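Local coordinates for protein (7,8-dihydro-6-hydroxymethylpterin-pyrophosphokinase) (Haemophilus influenzae, PDB 1CBK) that probably catalyses the transfer of pyrophosphate from ATP to 6-hydroxymethyl-7,8-dihydropterin, a step in the folate biosynthesis pathway, at residues N120-V126 and Q149-M155; S39-S43 and Y54-V58; I2-A7 and D97-G102. All coordinates share one frame. Numbering follows the deposited sequence.

Contact 1: N120-V126 and Q149-M155; sequences NREFVIV and QFADHKM. With ROI (7,8-dihydro-7,7-dimethyl-6-hydroxypterin), chain D.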
loop_
_atom_site.group_PDB
_atom_site.type_symbol
_atom_site.label_atom_id
_atom_site.label_comp_id
_atom_site.label_asym_id
_atom_site.label_seq_id
_atom_site.Cartn_x
_atom_site.Cartn_y
_atom_site.Cartn_z
ATOM N N ASN A 120 -4.888 -2.735 3.181
ATOM C CA ASN A 120 -5.239 -1.383 3.642
ATOM C C ASN A 120 -6.160 -0.713 2.634
ATOM O O ASN A 120 -6.483 0.466 2.768
ATOM C CB ASN A 120 -3.979 -0.532 3.826
ATOM C CG ASN A 120 -3.172 -0.951 5.049
ATOM O OD1 ASN A 120 -3.728 -1.524 5.986
ATOM N ND2 ASN A 120 -1.863 -0.683 5.045
ATOM N N ARG A 121 -6.594 -1.473 1.628
ATOM C CA ARG A 121 -7.473 -0.943 0.591
ATOM C C ARG A 121 -8.907 -1.374 0.816
ATOM O O ARG A 121 -9.211 -2.564 0.797
ATOM C CB ARG A 121 -6.996 -1.419 -0.782
ATOM C CG ARG A 121 -5.686 -0.787 -1.206
ATOM C CD ARG A 121 -5.200 -1.332 -2.543
ATOM N NE ARG A 121 -3.913 -0.759 -2.907
ATOM C CZ ARG A 121 -3.376 -0.816 -4.117
ATOM N NH1 ARG A 121 -4.029 -1.412 -5.106
ATOM N NH2 ARG A 121 -2.190 -0.267 -4.350
ATOM N N GLU A 122 -9.800 -0.402 0.956
ATOM C CA GLU A 122 -11.205 -0.687 1.174
ATOM C C GLU A 122 -11.845 -1.517 0.057
ATOM O O GLU A 122 -12.741 -2.328 0.319
ATOM C CB GLU A 122 -11.994 0.617 1.321
ATOM C CG GLU A 122 -11.986 1.497 0.057
ATOM C CD GLU A 122 -12.799 2.774 0.223
ATOM O OE1 GLU A 122 -13.457 2.958 1.275
ATOM O OE2 GLU A 122 -12.788 3.601 -0.708
ATOM N N PHE A 123 -11.421 -1.264 -1.178
ATOM C CA PHE A 123 -11.979 -1.945 -2.342
ATOM C C PHE A 123 -11.442 -3.352 -2.556
ATOM O O PHE A 123 -11.731 -3.989 -3.572
ATOM C CB PHE A 123 -11.810 -1.082 -3.603
ATOM C CG PHE A 123 -10.431 -0.537 -3.790
ATOM C CD1 PHE A 123 -9.462 -1.273 -4.458
ATOM C CD2 PHE A 123 -10.110 0.733 -3.329
ATOM C CE1 PHE A 123 -8.188 -0.761 -4.663
ATOM C CE2 PHE A 123 -8.837 1.262 -3.527
ATOM C CZ PHE A 123 -7.875 0.517 -4.194
ATOM N N VAL A 124 -10.591 -3.791 -1.636
ATOM C CA VAL A 124 -10.029 -5.115 -1.658
ATOM C C VAL A 124 -10.618 -5.880 -0.460
ATOM O O VAL A 124 -11.202 -6.965 -0.619
ATOM C CB VAL A 124 -8.507 -5.082 -1.502
ATOM C CG1 VAL A 124 -7.975 -6.490 -1.196
ATOM C CG2 VAL A 124 -7.850 -4.568 -2.754
ATOM N N ILE A 125 -10.508 -5.290 0.737
ATOM C CA ILE A 125 -10.964 -5.961 1.959
ATOM C C ILE A 125 -12.460 -6.106 2.140
ATOM O O ILE A 125 -12.918 -7.143 2.642
ATOM C CB ILE A 125 -10.319 -5.350 3.227
ATOM C CG1 ILE A 125 -8.799 -5.561 3.190
ATOM C CG2 ILE A 125 -10.950 -5.932 4.535
ATOM C CD1 ILE A 125 -8.339 -7.019 3.253
ATOM N N VAL A 126 -13.233 -5.100 1.740
ATOM C CA VAL A 126 -14.683 -5.191 1.888
ATOM C C VAL A 126 -15.256 -6.335 1.026
ATOM O O VAL A 126 -16.091 -7.124 1.517
ATOM C CB VAL A 126 -15.376 -3.833 1.637
ATOM C CG1 VAL A 126 -16.872 -4.001 1.446
ATOM C CG2 VAL A 126 -15.058 -2.890 2.792
ATOM N N GLN A 149 -11.694 -1.181 9.947
ATOM C CA GLN A 149 -11.213 0.087 9.418
ATOM C C GLN A 149 -12.098 0.660 8.290
ATOM O O GLN A 149 -12.115 1.876 8.058
ATOM C CB GLN A 149 -9.805 -0.151 8.880
ATOM C CG GLN A 149 -8.997 1.067 8.530
ATOM C CD GLN A 149 -7.676 0.697 7.867
ATOM O OE1 GLN A 149 -7.287 -0.477 7.814
ATOM N NE2 GLN A 149 -6.985 1.696 7.346
ATOM N N PHE A 150 -12.841 -0.210 7.609
ATOM C CA PHE A 150 -13.669 0.198 6.485
ATOM C C PHE A 150 -15.165 0.144 6.752
ATOM O O PHE A 150 -15.970 0.131 5.814
ATOM C CB PHE A 150 -13.322 -0.686 5.286
ATOM C CG PHE A 150 -11.845 -0.878 5.088
ATOM C CD1 PHE A 150 -11.016 0.210 4.852
ATOM C CD2 PHE A 150 -11.280 -2.160 5.148
ATOM C CE1 PHE A 150 -9.649 0.048 4.672
ATOM C CE2 PHE A 150 -9.894 -2.343 4.971
ATOM C CZ PHE A 150 -9.081 -1.227 4.730
ATOM N N ALA A 151 -15.541 0.140 8.033
ATOM C CA ALA A 151 -16.956 0.064 8.412
ATOM C C ALA A 151 -17.777 1.245 7.912
ATOM O O ALA A 151 -18.974 1.104 7.685
ATOM C CB ALA A 151 -17.113 -0.083 9.930
ATOM N N ASP A 152 -17.138 2.395 7.731
ATOM C CA ASP A 152 -17.850 3.571 7.254
ATOM C C ASP A 152 -17.502 3.953 5.815
ATOM O O ASP A 152 -17.618 5.125 5.433
ATOM C CB ASP A 152 -17.608 4.741 8.214
ATOM C CG ASP A 152 -18.130 4.450 9.614
ATOM O OD1 ASP A 152 -19.295 3.985 9.731
ATOM O OD2 ASP A 152 -17.363 4.657 10.584
ATOM N N HIS A 153 -17.111 2.958 5.016
ATOM C CA HIS A 153 -16.749 3.184 3.611
ATOM C C HIS A 153 -17.939 3.742 2.819
ATOM O O HIS A 153 -19.113 3.461 3.132
ATOM C CB HIS A 153 -16.230 1.891 2.957
ATOM C CG HIS A 153 -17.303 0.896 2.635
ATOM N ND1 HIS A 153 -18.059 0.961 1.482
ATOM C CD2 HIS A 153 -17.754 -0.182 3.316
ATOM C CE1 HIS A 153 -18.931 -0.032 1.470
ATOM N NE2 HIS A 153 -18.765 -0.742 2.570
ATOM N N LYS A 154 -17.647 4.550 1.810
ATOM C CA LYS A 154 -18.710 5.120 1.010
ATOM C C LYS A 154 -18.833 4.489 -0.397
ATOM O O LYS A 154 -19.376 5.114 -1.313
ATOM C CB LYS A 154 -18.533 6.637 0.934
ATOM C CG LYS A 154 -18.705 7.339 2.284
ATOM C CD LYS A 154 -18.419 8.830 2.151
ATOM C CE LYS A 154 -18.209 9.531 3.503
ATOM N NZ LYS A 154 -17.707 10.937 3.320
ATOM N N MET A 155 -18.329 3.261 -0.556
ATOM C CA MET A 155 -18.398 2.584 -1.854
ATOM C C MET A 155 -19.839 2.243 -2.182
ATOM O O MET A 155 -20.657 2.029 -1.269
ATOM C CB MET A 155 -17.536 1.325 -1.866
ATOM C CG MET A 155 -16.076 1.580 -1.560
ATOM S SD MET A 155 -15.030 0.128 -1.876
ATOM C CE MET A 155 -15.658 -1.031 -0.633
HETATM N N1 ROI D . -8.352 2.894 -6.995
HETATM C C2 ROI D . -9.496 2.148 -6.812
HETATM N N2 ROI D . -10.537 2.739 -6.167
HETATM N N3 ROI D . -9.621 0.870 -7.243
HETATM C C4 ROI D . -8.614 0.227 -7.875
HETATM O O4 ROI D . -8.732 -0.929 -8.311
HETATM C C4A ROI D . -7.373 0.921 -8.057
HETATM N N5 ROI D . -6.371 0.333 -8.641
HETATM C C6 ROI D . -5.149 0.935 -8.857
HETATM C C7 ROI D . -4.881 2.327 -8.224
HETATM C C16 ROI D . -4.058 2.183 -6.886
HETATM C C15 ROI D . -4.189 3.260 -9.226
HETATM N N8 ROI D . -6.138 3.005 -7.780
HETATM C C8A ROI D . -7.318 2.313 -7.580
HETATM O O9 ROI D . -4.325 0.268 -9.562
HETATM O O HOH W 1 -14.907 5.385 1.443
#
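Start with the Phe150 ring, which lies against the first turn of the helix that opens at Glu122. Glu122 CA sits 3.8 Å from the Phe150 ring centroid and 12° off its normal, a CH-pi contact over the ring face. The rest of the ring meets Asn120 C, 3.6 Å from Phe150 CZ, and Ile125 CB, 3.5 Å from Phe150 CE2.

Apolar packing carries on from there. Val126 CG2 touches Phe150 CB at 3.8 Å, while Val126 CB is 3.6 Å from Met155 CE. The Met155 thioether lies against the start of the helix, SD 3.8 Å from Phe123 CB; Met155 CE also makes a close van der Waals contact with a carbonyl oxygen, Glu122 O, at 3.3 Å. Between Phe150 and Met155 comes a type I turn, Phe150 to His153, closed by His153 N to Phe150 O at 3.2 Å. Met155 N then donates to His153 ND1 at 3.1 Å.

No direct hydrogen bond joins the segments. A water does so instead, donating to Glu122 OE1 at 2.8 Å and accepting from Lys154 N at 2.9 Å.

CA-to-CB of Arg121, the N-cap residue, and overall of Phe123 points away from 149-155; both side chains reach the pterin analogue. Phe123 lays its ring over one face of the ligand, CE1 3.4 Å from ROI N3. Arg121 NH2 lies 4.0 Å from ROI C16 and makes a salt bridge with Asp117 of the second subunit.

With its cohesion coming from packing and one water, the contact holds the 149-155 loop by shape more than by polar pairing, behind the Phe123 ring.

Contact 2: S39-S43 and Y54-V58; sequences SFYKS and YVNAV. With ROI (7,8-dihydro-7,7-dimethyl-6-hydroxypterin), chain D.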
loop_
_atom_site.group_PDB
_atom_site.type_symbol
_atom_site.label_atom_id
_atom_site.label_comp_id
_atom_site.label_asym_id
_atom_site.label_seq_id
_atom_site.Cartn_x
_atom_site.Cartn_y
_atom_site.Cartn_z
ATOM N N SER A 39 -19.791 -8.859 -4.828
ATOM C CA SER A 39 -20.577 -7.845 -5.535
ATOM C C SER A 39 -19.541 -6.909 -6.183
ATOM O O SER A 39 -18.346 -6.970 -5.848
ATOM C CB SER A 39 -21.388 -7.025 -4.528
ATOM O OG SER A 39 -22.351 -7.814 -3.852
ATOM N N PHE A 40 -19.984 -6.067 -7.118
ATOM C CA PHE A 40 -19.111 -5.105 -7.788
ATOM C C PHE A 40 -19.287 -3.803 -6.988
ATOM O O PHE A 40 -20.426 -3.389 -6.699
ATOM C CB PHE A 40 -19.547 -4.891 -9.240
ATOM C CG PHE A 40 -19.136 -5.992 -10.195
ATOM C CD1 PHE A 40 -18.716 -7.240 -9.735
ATOM C CD2 PHE A 40 -19.195 -5.780 -11.577
ATOM C CE1 PHE A 40 -18.367 -8.266 -10.634
ATOM C CE2 PHE A 40 -18.856 -6.798 -12.491
ATOM C CZ PHE A 40 -18.441 -8.039 -12.018
ATOM N N TYR A 41 -18.173 -3.156 -6.641
ATOM C CA TYR A 41 -18.215 -1.938 -5.832
ATOM C C TYR A 41 -17.596 -0.801 -6.598
ATOM O O TYR A 41 -16.493 -0.975 -7.095
ATOM C CB TYR A 41 -17.392 -2.111 -4.538
ATOM C CG TYR A 41 -17.957 -3.121 -3.567
ATOM C CD1 TYR A 41 -17.743 -4.490 -3.752
ATOM C CD2 TYR A 41 -18.754 -2.707 -2.504
ATOM C CE1 TYR A 41 -18.319 -5.430 -2.904
ATOM C CE2 TYR A 41 -19.338 -3.638 -1.646
ATOM C CZ TYR A 41 -19.120 -4.987 -1.856
ATOM O OH TYR A 41 -19.731 -5.911 -1.046
ATOM N N LYS A 42 -18.301 0.337 -6.663
ATOM C CA LYS A 42 -17.804 1.548 -7.330
ATOM C C LYS A 42 -17.094 2.312 -6.204
ATOM O O LYS A 42 -17.717 2.691 -5.205
ATOM C CB LYS A 42 -18.958 2.365 -7.912
ATOM C CG LYS A 42 -18.517 3.607 -8.720
ATOM C CD LYS A 42 -19.692 4.135 -9.535
ATOM C CE LYS A 42 -19.298 5.246 -10.499
ATOM N NZ LYS A 42 -19.371 6.608 -9.886
ATOM N N SER A 43 -15.804 2.558 -6.376
ATOM C CA SER A 43 -15.024 3.195 -5.338
ATOM C C SER A 43 -14.249 4.408 -5.827
ATOM O O SER A 43 -13.876 4.490 -6.994
ATOM C CB SER A 43 -14.040 2.158 -4.779
ATOM O OG SER A 43 -13.187 1.673 -5.815
ATOM N N TYR A 54 -13.450 3.706 -9.778
ATOM C CA TYR A 54 -13.186 2.331 -10.175
ATOM C C TYR A 54 -14.326 1.410 -9.860
ATOM O O TYR A 54 -15.196 1.753 -9.049
ATOM C CB TYR A 54 -11.964 1.807 -9.425
ATOM C CG TYR A 54 -10.652 2.276 -9.985
ATOM C CD1 TYR A 54 -10.188 3.585 -9.760
ATOM C CD2 TYR A 54 -9.869 1.416 -10.740
ATOM C CE1 TYR A 54 -8.949 4.004 -10.290
ATOM C CE2 TYR A 54 -8.642 1.825 -11.270
ATOM C CZ TYR A 54 -8.189 3.105 -11.043
ATOM O OH TYR A 54 -6.987 3.452 -11.578
ATOM N N VAL A 55 -14.359 0.267 -10.549
ATOM C CA VAL A 55 -15.331 -0.796 -10.254
ATOM C C VAL A 55 -14.390 -1.942 -9.795
ATOM O O VAL A 55 -13.407 -2.268 -10.490
ATOM C CB VAL A 55 -16.229 -1.198 -11.449
ATOM C CG1 VAL A 55 -17.190 -2.329 -11.028
ATOM C CG2 VAL A 55 -17.065 -0.003 -11.894
ATOM N N ASN A 56 -14.640 -2.445 -8.582
ATOM C CA ASN A 56 -13.821 -3.471 -7.955
ATOM C C ASN A 56 -14.572 -4.715 -7.511
ATOM O O ASN A 56 -15.747 -4.655 -7.185
ATOM C CB ASN A 56 -13.123 -2.891 -6.709
ATOM C CG ASN A 56 -11.987 -1.949 -7.056
ATOM O OD1 ASN A 56 -12.112 -0.737 -6.918
ATOM N ND2 ASN A 56 -10.862 -2.503 -7.462
ATOM N N ALA A 57 -13.866 -5.840 -7.476
ATOM C CA ALA A 57 -14.449 -7.096 -7.035
ATOM C C ALA A 57 -13.306 -8.016 -6.649
ATOM O O ALA A 57 -12.127 -7.703 -6.873
ATOM C CB ALA A 57 -15.313 -7.744 -8.147
ATOM N N VAL A 58 -13.670 -9.126 -6.014
ATOM C CA VAL A 58 -12.717 -10.158 -5.586
ATOM C C VAL A 58 -13.390 -11.472 -5.955
ATOM O O VAL A 58 -14.581 -11.661 -5.676
ATOM C CB VAL A 58 -12.432 -10.139 -4.025
ATOM C CG1 VAL A 58 -11.501 -11.311 -3.639
ATOM C CG2 VAL A 58 -11.745 -8.821 -3.603
HETATM N N1 ROI D . -8.352 2.894 -6.995
HETATM C C2 ROI D . -9.496 2.148 -6.812
HETATM N N2 ROI D . -10.537 2.739 -6.167
HETATM N N3 ROI D . -9.621 0.870 -7.243
HETATM C C4 ROI D . -8.614 0.227 -7.875
HETATM O O4 ROI D . -8.732 -0.929 -8.311
HETATM C C4A ROI D . -7.373 0.921 -8.057
HETATM N N5 ROI D . -6.371 0.333 -8.641
HETATM C C6 ROI D . -5.149 0.935 -8.857
HETATM C C7 ROI D . -4.881 2.327 -8.224
HETATM C C16 ROI D . -4.058 2.183 -6.886
HETATM C C15 ROI D . -4.189 3.260 -9.226
HETATM N N8 ROI D . -6.138 3.005 -7.780
HETATM C C8A ROI D . -7.318 2.313 -7.580
HETATM O O9 ROI D . -4.325 0.268 -9.562
#
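Tyr54 opens the second strand as a hydrogen-bonded antiparallel partner of Ser43: Ser43 N donates to Tyr54 O and Tyr54 N to Ser43 O, both at 2.9 Å. Its ring lies over one face of the pterin analogue, with Tyr54 CG 3.2 Å from ROI N3.

Val55 turns to the other side of the sheet in a non-hydrogen-bonded pair with Lys42, and Val55 CG1 packs on Phe40 CB at 3.9 Å.

Asn56 pairs with Tyr41 through Tyr41 N to Asn56 O at 2.9 Å and Asn56 N to Tyr41 O at 2.8 Å. Its amide reads the pterin edge: ROI N3 donates to Asn56 OD1 at 3.0 Å and Asn56 ND2 donates to ROI O4 at 2.8 Å. Asn56 OD1 also accepts from Ser43 OG at 2.9 Å, and that hydroxyl in turn accepts from ROI N2 at 2.9 Å. The strand pairing thus sets two polar side chains in line with the ligand's donors and acceptor.

Ala57 ends the contact, its CB 3.8 Å from Phe40 CD1.

This hairpin lies inside the sheet, with strand 2-10 beyond strand 54-63 and strand 156-157 beyond strand 32-43. Leu19 of helix 15-27 packs on Phe40 and Val55, while helix 122-131 covers the other face, bringing Phe123 onto Ser43 and Asn56 and Pro127 onto Tyr41.

Contact 3: I2-A7 and D97-G102; sequences ITAYIA and DILLYG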
loop_
_atom_site.group_PDB
_atom_site.type_symbol
_atom_site.label_atom_id
_atom_site.label_comp_id
_atom_site.label_asym_id
_atom_site.label_seq_id
_atom_site.Cartn_x
_atom_site.Cartn_y
_atom_site.Cartn_z
ATOM N N ILE A 2 -5.737 -25.735 -4.576
ATOM C CA ILE A 2 -5.687 -24.623 -3.650
ATOM C C ILE A 2 -6.759 -23.560 -3.905
ATOM O O ILE A 2 -7.176 -23.340 -5.040
ATOM C CB ILE A 2 -4.257 -23.970 -3.622
ATOM C CG1 ILE A 2 -4.067 -23.016 -4.774
ATOM C CG2 ILE A 2 -3.163 -25.015 -3.688
ATOM C CD1 ILE A 2 -4.284 -21.585 -4.355
ATOM N N THR A 3 -7.195 -22.915 -2.831
ATOM C CA THR A 3 -8.166 -21.846 -2.882
ATOM C C THR A 3 -7.362 -20.553 -3.002
ATOM O O THR A 3 -6.507 -20.278 -2.166
ATOM C CB THR A 3 -8.990 -21.803 -1.596
ATOM O OG1 THR A 3 -9.717 -23.028 -1.475
ATOM C CG2 THR A 3 -9.962 -20.624 -1.597
ATOM N N ALA A 4 -7.598 -19.792 -4.067
ATOM C CA ALA A 4 -6.892 -18.538 -4.274
ATOM C C ALA A 4 -7.907 -17.418 -4.388
ATOM O O ALA A 4 -9.061 -17.653 -4.706
ATOM C CB ALA A 4 -6.027 -18.602 -5.515
ATOM N N TYR A 5 -7.475 -16.201 -4.091
ATOM C CA TYR A 5 -8.336 -15.026 -4.150
ATOM C C TYR A 5 -7.700 -14.057 -5.122
ATOM O O TYR A 5 -6.488 -13.803 -5.062
ATOM C CB TYR A 5 -8.494 -14.402 -2.763
ATOM C CG TYR A 5 -9.373 -15.228 -1.866
ATOM C CD1 TYR A 5 -10.764 -15.107 -1.933
ATOM C CD2 TYR A 5 -8.818 -16.178 -0.983
ATOM C CE1 TYR A 5 -11.605 -15.913 -1.145
ATOM C CE2 TYR A 5 -9.647 -16.998 -0.192
ATOM C CZ TYR A 5 -11.035 -16.856 -0.280
ATOM O OH TYR A 5 -11.859 -17.664 0.467
ATOM N N ILE A 6 -8.513 -13.578 -6.052
ATOM C CA ILE A 6 -8.061 -12.650 -7.092
ATOM C C ILE A 6 -8.816 -11.324 -6.991
ATOM O O ILE A 6 -10.046 -11.305 -6.877
ATOM C CB ILE A 6 -8.275 -13.285 -8.500
ATOM C CG1 ILE A 6 -7.445 -14.574 -8.598
ATOM C CG2 ILE A 6 -7.896 -12.294 -9.626
ATOM C CD1 ILE A 6 -7.803 -15.420 -9.775
ATOM N N ALA A 7 -8.067 -10.223 -6.988
ATOM C CA ALA A 7 -8.655 -8.886 -6.922
ATOM C C ALA A 7 -8.759 -8.355 -8.357
ATOM O O ALA A 7 -7.842 -8.544 -9.159
ATOM C CB ALA A 7 -7.768 -7.946 -6.066
ATOM N N ASP A 97 -5.104 -9.202 -9.806
ATOM C CA ASP A 97 -4.020 -9.391 -8.830
ATOM C C ASP A 97 -4.264 -10.610 -7.916
ATOM O O ASP A 97 -5.356 -10.771 -7.391
ATOM C CB ASP A 97 -3.893 -8.151 -7.924
ATOM C CG ASP A 97 -3.344 -6.935 -8.651
ATOM O OD1 ASP A 97 -2.238 -7.029 -9.227
ATOM O OD2 ASP A 97 -4.009 -5.877 -8.626
ATOM N N ILE A 98 -3.259 -11.462 -7.747
ATOM C CA ILE A 98 -3.405 -12.616 -6.858
ATOM C C ILE A 98 -3.225 -12.097 -5.421
ATOM O O ILE A 98 -2.160 -11.616 -5.052
ATOM C CB ILE A 98 -2.337 -13.708 -7.118
ATOM C CG1 ILE A 98 -2.384 -14.198 -8.566
ATOM C CG2 ILE A 98 -2.596 -14.886 -6.171
ATOM C CD1 ILE A 98 -1.110 -14.906 -9.030
ATOM N N LEU A 99 -4.300 -12.112 -4.644
ATOM C CA LEU A 99 -4.250 -11.639 -3.266
ATOM C C LEU A 99 -3.720 -12.732 -2.354
ATOM O O LEU A 99 -2.855 -12.491 -1.517
ATOM C CB LEU A 99 -5.641 -11.268 -2.773
ATOM C CG LEU A 99 -6.436 -10.119 -3.378
ATOM C CD1 LEU A 99 -7.831 -10.085 -2.717
ATOM C CD2 LEU A 99 -5.695 -8.793 -3.128
ATOM N N LEU A 100 -4.251 -13.936 -2.538
ATOM C CA LEU A 100 -3.908 -15.088 -1.700
ATOM C C LEU A 100 -3.851 -16.352 -2.533
ATOM O O LEU A 100 -4.634 -16.524 -3.472
ATOM C CB LEU A 100 -4.983 -15.270 -0.618
ATOM C CG LEU A 100 -5.184 -14.071 0.321
ATOM C CD1 LEU A 100 -6.500 -14.218 1.078
ATOM C CD2 LEU A 100 -3.976 -13.905 1.274
ATOM N N TYR A 101 -2.920 -17.229 -2.174
ATOM C CA TYR A 101 -2.728 -18.503 -2.849
ATOM C C TYR A 101 -2.627 -19.499 -1.706
ATOM O O TYR A 101 -1.539 -19.752 -1.173
ATOM C CB TYR A 101 -1.436 -18.501 -3.678
ATOM C CG TYR A 101 -1.242 -19.771 -4.495
ATOM C CD1 TYR A 101 -1.765 -19.877 -5.783
ATOM C CD2 TYR A 101 -0.563 -20.872 -3.960
ATOM C CE1 TYR A 101 -1.621 -21.059 -6.531
ATOM C CE2 TYR A 101 -0.416 -22.050 -4.693
ATOM C CZ TYR A 101 -0.946 -22.138 -5.971
ATOM O OH TYR A 101 -0.830 -23.311 -6.670
ATOM N N GLY A 102 -3.779 -20.039 -1.321
ATOM C CA GLY A 102 -3.839 -20.964 -0.205
ATOM C C GLY A 102 -3.381 -20.140 0.984
ATOM O O GLY A 102 -3.713 -18.958 1.119
HETATM O O HOH W 2 -6.510 -18.608 0.267
#
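A classic beta bulge shapes this antiparallel pairing: Leu99 and Leu100 both face Tyr5. Tyr5 O accepts from Leu99 N at 2.8 Å and, weakly, from Leu100 N at 3.4 Å, while Tyr5 N donates to Leu100 O at 2.9 Å. The near-helical backbone of Leu99 (phi -83°, psi -46°) makes room for the extra residue and puts two leucines side by side on one face.

Those leucines fit around what lies opposite. Leu100 CD1 rests 3.7 Å from CD2 of the bulky Tyr5 ring, whereas Leu99 fills the hollow left by a small residue, its CD2 3.7 Å from Ala7 CB. Beyond the bulge Ala7 and Asp97 form a regular hydrogen-bonded pair, with Ala7 N to Asp97 O at 2.8 Å and Asp97 N to Ala7 O at 2.9 Å.

On the reverse face, Ala4 is short enough to leave space beside the Tyr101 ring. Ile2 CD1 sits over the face of that ring, 3.4 Å from the Tyr101 centroid and 12° off its normal, a CH-pi contact. Ile2 CD1 also comes within 3.4 Å of Gly102 N; the positive phi of Gly102 (63°) by itself favours glycine. Gly102 N closes the pairing onto Thr3 O at 2.9 Å.

Strand 2-10 runs between strand 54-63 and strand 95-101, the outermost strand within this chain on that side. Helix 122-131 lies over the bulge face, Leu128 on Tyr5 and Val124 on Leu99; helix 67-80 backs the other, its Leu70 and Leu74 on Ile98 and its Pro67 on Tyr101.

Overall arrangement
Contacts 2 and 3 belong to one antiparallel sheet, joined through neighbouring strands 54-63 and 2-10; their centres are about 17 Å apart, on opposite sides of the chain's centre. Contact 2 is nested in the long loop that contact 3 closes, and contact 1 follows both. Contact 1 lies about 11 Å from contact 2 and about 19 Å from contact 3, centre to centre. Phe123 of helix 122-131 and Met155 of the loop before strand 156-157 meet contact 2, and Val124 of the helix meets Leu99 of contact 3. The pterin analogue sits between contacts 1 and 2, sandwiched by Phe123 and Tyr54, so sheet and helix supply two walls of its pocket.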